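Local coordinates for protein alpha-1,3-glucanase (Bacillus circulans, PDB 5ZRU) that probably hydrolyses alpha-1,3-glucan, as a glycoside hydrolase family 87 enzyme of which this chain is the catalytic unit, with bound calcium and zinc ions, at residues P109-S112 with Y113-W116. Residues are numbered along the deposited sequence; the frame is centred on the assembly and turned at random.
Sequences PLTS and YYSW. With CA (calcium ion), chain I; PE5 (3,6,9,12,15,18,21,24-octaoxahexacosan-1-ol), chain C.
T111 and Y113 meet where strand 103-111 gives way to a loop. The N-H of Y113 donates to T111 OG1 at 3.0 Å, with an N-H...O angle of 158°. With chi1 at -176°, OG1 sits beside the T111 carbonyl carbon, where it meets this N-H; N93 OD1 and the L92 carbonyl are also hydrogen-bonded to it. The two side chains run side by side, Y113 CB 3.3 Å from T111 OG1, and Y113 OH is hydrogen-bonded to the N287 carbonyl. The T111 methyl, CG2, rests obliquely on the Y114 ring, 3.7 Å from CE2. With a valine here, the Y113 N-H would probably lose its acceptor, and N93 and the L92 carbonyl their hydroxyl partner. S112 CB packs 3.8 Å from CD1 of W116, and S112 OG is hydrogen-bonded to the P84 carbonyl and the L92 N-H. Water 1 donates to T111 O and accepts from S115 OG. S115 O binds the calcium ion at 2.3 Å, and W116 O binds it too. Waters 2, 3 and 4 link the carbonyls of S112, Y113 and Y114 to the same ion. In the D1 part of the catalytic unit, the loop joins edge strand 103-111 of a five-stranded antiparallel sheet to strand 117-119 of another, with W116 against strands 76-82 and 132-144.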
loop_
_atom_site.group_PDB
_atom_site.type_symbol
_atom_site.label_atom_id
_atom_site.label_comp_id
_atom_site.label_asym_id
_atom_site.label_seq_id
_atom_site.Cartn_x
_atom_site.Cartn_y
_atom_site.Cartn_z
ATOM N N PRO A 109 -8.503 5.290 21.086
ATOM C CA PRO A 109 -9.136 6.340 20.283
ATOM C C PRO A 109 -9.077 5.999 18.801
ATOM O O PRO A 109 -8.111 5.404 18.314
ATOM C CB PRO A 109 -8.302 7.592 20.600
ATOM C CG PRO A 109 -7.455 7.228 21.792
ATOM C CD PRO A 109 -7.257 5.748 21.722
ATOM N N LEU A 110 -10.135 6.394 18.088
ATOM C CA LEU A 110 -10.322 6.103 16.674
ATOM C C LEU A 110 -10.832 7.348 15.967
ATOM O O LEU A 110 -11.493 8.195 16.575
ATOM C CB LEU A 110 -11.337 4.960 16.455
ATOM C CG LEU A 110 -11.004 3.627 17.119
ATOM C CD1 LEU A 110 -12.202 2.704 16.984
ATOM C CD2 LEU A 110 -9.748 3.017 16.481
ATOM N N THR A 111 -10.551 7.445 14.667
ATOM C CA THR A 111 -11.078 8.565 13.896
ATOM C C THR A 111 -11.290 8.120 12.456
ATOM O O THR A 111 -10.600 7.218 11.963
ATOM C CB THR A 111 -10.148 9.793 13.955
ATOM O OG1 THR A 111 -10.749 10.894 13.254
ATOM C CG2 THR A 111 -8.793 9.482 13.314
ATOM N N SER A 112 -12.264 8.748 11.786
ATOM C CA SER A 112 -12.411 8.595 10.341
ATOM C C SER A 112 -11.814 9.773 9.585
ATOM O O SER A 112 -12.014 9.879 8.372
ATOM C CB SER A 112 -13.885 8.388 9.949
ATOM O OG SER A 112 -14.748 9.367 10.517
ATOM N N TYR A 113 -11.053 10.630 10.279
ATOM C CA TYR A 113 -10.414 11.797 9.663
ATOM C C TYR A 113 -9.583 11.422 8.439
ATOM O O TYR A 113 -9.678 12.069 7.389
ATOM C CB TYR A 113 -9.527 12.503 10.694
ATOM C CG TYR A 113 -8.698 13.653 10.131
ATOM C CD1 TYR A 113 -9.245 14.929 10.012
ATOM C CD2 TYR A 113 -7.376 13.465 9.729
ATOM C CE1 TYR A 113 -8.506 15.994 9.513
ATOM C CE2 TYR A 113 -6.619 14.535 9.213
ATOM C CZ TYR A 113 -7.199 15.790 9.118
ATOM O OH TYR A 113 -6.485 16.852 8.630
ATOM N N TYR A 114 -8.725 10.403 8.575
ATOM C CA TYR A 114 -7.789 10.078 7.502
ATOM C C TYR A 114 -8.480 9.424 6.319
ATOM O O TYR A 114 -8.104 9.663 5.163
ATOM C CB TYR A 114 -6.702 9.138 8.011
ATOM C CG TYR A 114 -5.970 9.657 9.204
ATOM C CD1 TYR A 114 -5.007 10.650 9.077
ATOM C CD2 TYR A 114 -6.224 9.130 10.465
ATOM C CE1 TYR A 114 -4.322 11.120 10.194
ATOM C CE2 TYR A 114 -5.548 9.583 11.572
ATOM C CZ TYR A 114 -4.606 10.583 11.436
ATOM O OH TYR A 114 -3.948 11.008 12.576
ATOM N N SER A 115 -9.448 8.554 6.595
ATOM C CA SER A 115 -10.042 7.672 5.606
ATOM C C SER A 115 -11.226 8.374 4.940
ATOM O O SER A 115 -11.483 9.559 5.179
ATOM C CB SER A 115 -10.436 6.350 6.277
ATOM O OG SER A 115 -11.209 6.586 7.459
ATOM N N TRP A 116 -11.939 7.635 4.086
ATOM C CA TRP A 116 -13.121 8.054 3.327
ATOM C C TRP A 116 -12.783 9.055 2.224
ATOM O O TRP A 116 -12.439 10.212 2.495
ATOM C CB TRP A 116 -14.213 8.614 4.253
ATOM C CG TRP A 116 -14.799 7.553 5.146
ATOM C CD1 TRP A 116 -14.301 7.135 6.347
ATOM C CD2 TRP A 116 -15.980 6.767 4.908
ATOM N NE1 TRP A 116 -15.094 6.141 6.869
ATOM C CE2 TRP A 116 -16.125 5.890 6.004
ATOM C CE3 TRP A 116 -16.928 6.719 3.874
ATOM C CZ2 TRP A 116 -17.188 4.988 6.111
ATOM C CZ3 TRP A 116 -17.980 5.814 3.978
ATOM C CH2 TRP A 116 -18.094 4.956 5.087
HETATM CA CA CA I . -12.036 11.652 4.386
HETATM C C48 PE5 C . -2.667 15.126 14.760
HETATM C C50 PE5 C . -3.514 14.405 13.706
HETATM O O1 PE5 C . -4.863 14.401 14.092
HETATM C C1 PE5 C . -5.742 13.827 13.164
HETATM C C2 PE5 C . -7.147 13.690 13.758
HETATM O O2 PE5 C . -7.121 12.790 14.830
HETATM C C3 PE5 C . -8.309 12.680 15.561
HETATM C C4 PE5 C . -8.104 11.713 16.735
HETATM O O3 PE5 C . -7.666 10.469 16.259
HETATM C C5 PE5 C . -7.518 9.451 17.212
HETATM C C6 PE5 C . -6.164 8.746 17.043
HETATM O O4 PE5 C . -6.233 7.678 16.132
HETATM C C7 PE5 C . -5.135 7.535 15.268
HETATM C C8 PE5 C . -3.828 7.487 16.063
HETATM O O5 PE5 C . -2.755 7.704 15.202
HETATM C C9 PE5 C . -1.529 7.948 15.838
HETATM C C10 PE5 C . -0.659 6.705 15.711
HETATM O O6 PE5 C . -0.233 6.309 16.981
HETATM C C11 PE5 C . 0.164 4.972 17.073
HETATM C C12 PE5 C . 0.324 4.573 18.534
HETATM O O7 PE5 C . 1.660 4.221 18.711
HETATM C C13 PE5 C . 1.878 3.116 19.540
HETATM C C14 PE5 C . 3.278 3.237 20.138
HETATM O O8 PE5 C . 3.534 4.591 20.380
HETATM C C15 PE5 C . 4.814 4.896 20.871
HETATM C C16 PE5 C . 4.688 5.509 22.273
HETATM O O52 PE5 C . 4.942 6.887 22.240
HETATM O O HOH W 1 -9.446 7.409 9.533
HETATM O O HOH W 2 -13.372 11.291 6.528
HETATM O O HOH W 3 -11.509 13.447 6.009
HETATM O O HOH W 4 -9.761 11.448 3.767
HETATM O O HOH W 5 -11.674 13.549 2.836
HETATM O O HOH W 6 -14.182 12.534 3.898
#